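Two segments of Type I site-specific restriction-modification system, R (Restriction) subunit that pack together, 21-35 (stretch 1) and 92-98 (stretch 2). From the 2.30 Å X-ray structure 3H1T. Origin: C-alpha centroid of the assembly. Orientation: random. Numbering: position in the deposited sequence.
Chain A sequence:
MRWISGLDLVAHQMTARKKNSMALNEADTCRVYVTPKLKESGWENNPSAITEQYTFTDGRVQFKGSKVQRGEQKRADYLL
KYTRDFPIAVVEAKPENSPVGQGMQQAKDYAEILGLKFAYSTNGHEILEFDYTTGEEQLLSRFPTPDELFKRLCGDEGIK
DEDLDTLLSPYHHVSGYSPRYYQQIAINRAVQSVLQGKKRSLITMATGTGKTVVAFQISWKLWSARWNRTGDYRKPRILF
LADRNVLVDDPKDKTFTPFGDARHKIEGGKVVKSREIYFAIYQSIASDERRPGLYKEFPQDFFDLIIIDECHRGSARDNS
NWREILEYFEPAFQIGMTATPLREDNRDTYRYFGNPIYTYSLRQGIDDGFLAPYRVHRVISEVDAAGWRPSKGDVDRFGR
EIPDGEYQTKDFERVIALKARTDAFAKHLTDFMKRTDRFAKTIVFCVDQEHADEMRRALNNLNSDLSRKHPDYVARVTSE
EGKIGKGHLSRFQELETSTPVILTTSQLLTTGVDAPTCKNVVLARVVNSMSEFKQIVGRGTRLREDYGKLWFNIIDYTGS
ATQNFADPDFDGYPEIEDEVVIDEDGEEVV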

# COMPACT_ATOMS: atom_id res chain seq x y z
N SER A 21 27.36 -12.70 36.55
CA SER A 21 27.33 -11.56 37.53
C SER A 21 28.36 -10.50 37.20
O SER A 21 28.31 -9.38 37.71
CB SER A 21 27.53 -12.05 38.95
N MSE A 22 29.34 -10.89 36.40
CA MSE A 22 30.38 -9.97 35.96
C MSE A 22 29.93 -9.68 34.52
O MSE A 22 30.27 -8.66 33.91
CB MSE A 22 31.77 -10.66 35.97
CG MSE A 22 32.64 -10.42 37.20
SE MSE A 22 32.90 -8.54 37.74
CE MSE A 22 31.42 -8.52 38.99
N ALA A 23 29.12 -10.61 34.03
CA ALA A 23 28.56 -10.59 32.69
C ALA A 23 27.78 -9.31 32.42
O ALA A 23 27.04 -8.83 33.28
CB ALA A 23 27.68 -11.80 32.49
N LEU A 24 27.98 -8.76 31.22
CA LEU A 24 27.30 -7.54 30.82
C LEU A 24 25.98 -7.73 30.11
O LEU A 24 25.80 -8.64 29.29
CB LEU A 24 28.21 -6.69 29.92
CG LEU A 24 29.52 -6.09 30.45
CD1 LEU A 24 30.13 -5.30 29.30
CD2 LEU A 24 29.29 -5.18 31.66
N ASN A 25 25.06 -6.83 30.48
CA ASN A 25 23.70 -6.70 29.97
C ASN A 25 23.78 -6.59 28.45
O ASN A 25 24.86 -6.34 27.91
CB ASN A 25 23.11 -5.38 30.51
CG ASN A 25 21.83 -5.57 31.25
OD1 ASN A 25 21.72 -6.49 32.05
ND2 ASN A 25 20.85 -4.70 31.01
N GLU A 26 22.67 -6.78 27.75
CA GLU A 26 22.72 -6.61 26.31
C GLU A 26 22.98 -5.13 26.15
O GLU A 26 23.77 -4.69 25.33
CB GLU A 26 21.38 -6.96 25.64
CG GLU A 26 21.32 -6.45 24.19
CD GLU A 26 20.27 -7.14 23.35
OE1 GLU A 26 20.02 -8.34 23.63
OE2 GLU A 26 19.72 -6.52 22.41
N ALA A 27 22.28 -4.35 26.98
CA ALA A 27 22.39 -2.91 26.96
C ALA A 27 23.78 -2.47 27.38
O ALA A 27 24.35 -1.56 26.79
CB ALA A 27 21.37 -2.32 27.90
N ASP A 28 24.34 -3.15 28.38
CA ASP A 28 25.67 -2.80 28.85
C ASP A 28 26.73 -3.09 27.79
O ASP A 28 27.65 -2.29 27.60
CB ASP A 28 25.99 -3.53 30.16
CG ASP A 28 25.28 -2.91 31.38
OD1 ASP A 28 24.83 -1.73 31.30
OD2 ASP A 28 25.20 -3.59 32.43
N THR A 29 26.59 -4.20 27.06
CA THR A 29 27.60 -4.50 26.05
C THR A 29 27.50 -3.61 24.82
O THR A 29 28.47 -3.44 24.08
CB THR A 29 27.59 -5.97 25.58
OG1 THR A 29 26.81 -6.10 24.40
CG2 THR A 29 27.04 -6.88 26.65
N CYS A 30 26.33 -3.04 24.58
CA CYS A 30 26.18 -2.14 23.44
C CYS A 30 26.88 -0.83 23.81
O CYS A 30 27.50 -0.18 22.97
CB CYS A 30 24.70 -1.85 23.14
SG CYS A 30 23.75 -3.25 22.51
N ARG A 31 26.76 -0.44 25.07
CA ARG A 31 27.37 0.80 25.54
C ARG A 31 28.88 0.65 25.60
O ARG A 31 29.63 1.51 25.12
CB ARG A 31 26.80 1.17 26.92
CG ARG A 31 27.42 2.38 27.57
CD ARG A 31 26.71 2.72 28.87
NE ARG A 31 26.69 1.58 29.78
CZ ARG A 31 27.73 1.20 30.52
NH1 ARG A 31 28.86 1.90 30.47
NH2 ARG A 31 27.64 0.11 31.29
N VAL A 32 29.34 -0.47 26.15
CA VAL A 32 30.77 -0.71 26.28
C VAL A 32 31.49 -1.21 25.02
O VAL A 32 32.62 -0.78 24.75
CB VAL A 32 31.04 -1.67 27.48
CG1 VAL A 32 32.49 -2.11 27.50
CG2 VAL A 32 30.71 -0.94 28.78
N TYR A 33 30.85 -2.06 24.22
CA TYR A 33 31.51 -2.54 23.00
C TYR A 33 30.92 -2.13 21.66
O TYR A 33 31.61 -1.52 20.83
CB TYR A 33 31.60 -4.07 22.96
CG TYR A 33 32.37 -4.68 24.10
CD1 TYR A 33 31.77 -4.84 25.34
CD2 TYR A 33 33.68 -5.14 23.91
CE1 TYR A 33 32.45 -5.46 26.38
CE2 TYR A 33 34.37 -5.76 24.95
CZ TYR A 33 33.75 -5.92 26.18
OH TYR A 33 34.41 -6.55 27.21
N VAL A 34 29.66 -2.47 21.43
CA VAL A 34 29.02 -2.21 20.16
C VAL A 34 29.02 -0.77 19.67
O VAL A 34 29.55 -0.49 18.59
CB VAL A 34 27.60 -2.76 20.15
CG1 VAL A 34 27.04 -2.71 18.75
CG2 VAL A 34 27.60 -4.20 20.68
N THR A 35 28.44 0.15 20.43
CA THR A 35 28.41 1.55 20.00
C THR A 35 29.82 2.12 19.79
O THR A 35 30.08 2.81 18.81
CB THR A 35 27.65 2.44 21.01
OG1 THR A 35 26.33 1.92 21.20
CG2 THR A 35 27.53 3.88 20.47
N GLU A 92 22.22 -6.76 14.96
CA GLU A 92 21.50 -7.42 16.04
C GLU A 92 22.54 -7.58 17.15
O GLU A 92 23.56 -8.23 16.95
CB GLU A 92 20.97 -8.79 15.60
CG GLU A 92 19.45 -8.98 15.66
CD GLU A 92 18.84 -8.75 17.04
OE1 GLU A 92 19.13 -9.52 17.98
OE2 GLU A 92 18.06 -7.79 17.18
N ALA A 93 22.30 -6.98 18.30
CA ALA A 93 23.26 -7.10 19.39
C ALA A 93 22.76 -8.12 20.38
O ALA A 93 21.56 -8.39 20.46
CB ALA A 93 23.46 -5.74 20.07
N LYS A 94 23.68 -8.71 21.12
CA LYS A 94 23.34 -9.70 22.12
C LYS A 94 24.30 -9.48 23.27
O LYS A 94 25.34 -8.85 23.10
CB LYS A 94 23.47 -11.11 21.55
CG LYS A 94 22.32 -11.52 20.64
CD LYS A 94 21.02 -11.73 21.44
CE LYS A 94 19.76 -11.76 20.55
NZ LYS A 94 19.70 -12.89 19.58
N PRO A 95 23.98 -9.99 24.47
CA PRO A 95 24.90 -9.81 25.60
C PRO A 95 26.27 -10.45 25.34
O PRO A 95 26.35 -11.47 24.66
CB PRO A 95 24.15 -10.48 26.75
CG PRO A 95 23.29 -11.50 26.05
CD PRO A 95 22.78 -10.76 24.86
N GLU A 96 27.35 -9.87 25.87
CA GLU A 96 28.69 -10.42 25.63
C GLU A 96 28.88 -11.90 25.91
O GLU A 96 29.66 -12.56 25.23
CB GLU A 96 29.76 -9.63 26.40
CG GLU A 96 29.40 -9.23 27.81
CD GLU A 96 30.59 -9.29 28.76
OE1 GLU A 96 31.72 -8.96 28.33
OE2 GLU A 96 30.39 -9.67 29.94
N ASN A 97 28.15 -12.44 26.87
CA ASN A 97 28.26 -13.86 27.22
C ASN A 97 27.64 -14.85 26.23
O ASN A 97 27.88 -16.05 26.33
CB ASN A 97 27.64 -14.09 28.61
CG ASN A 97 26.56 -13.08 28.94
OD1 ASN A 97 25.40 -13.44 29.19
ND2 ASN A 97 26.93 -11.80 28.95
N SER A 98 26.85 -14.36 25.29
CA SER A 98 26.22 -15.25 24.31
C SER A 98 26.94 -15.32 22.96
O SER A 98 27.57 -14.36 22.52
CB SER A 98 24.76 -14.83 24.10
OG SER A 98 24.64 -13.46 23.79
O HOH W 1 31.93 -9.55 32.06
O HOH W 2 33.56 -7.22 29.51

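Stretch 1 runs from a loop into a helix that begins at E26. Stretch 2 leaves a strand after A93 and folds into a type I turn from P95 to S98. The two backbones come closest, CA to CA, at E26 and P95, 3.9 Å apart.

E96 has more of its surface covered by the other stretch than any other residue here. Its CB points sideways, but with chi1 at 42° (p) and chi2 at 144° the carboxylate reaches the loop before the helix. L24 N donates to E96 OE2 at 2.9 Å. One water donates to E96 OE2 and, weakly, to M22 O, and a second links E96 OE1 to Y33 OH. Both carboxylate oxygens of E96 are therefore engaged. Its aliphatic part is used too: E96 CG lies 3.5 Å from L24 CB and 3.5 Å from T29 CG2.

N97 points toward stretch 1. Its chi1 of 27° lies between wells, and N97 ND2 gives a weak hydrogen bond to L24 O at 3.4 Å. L24 thus bonds through both its backbone N and its O.

Deeper in, A93 points toward the helix. Its small CB meets C30 SG (m rotamer) at 3.5 Å. E26 is extended, t at chi1 and chi2. Its OE2 lies 3.3 Å from A93 O, but both are acceptors and no bond forms.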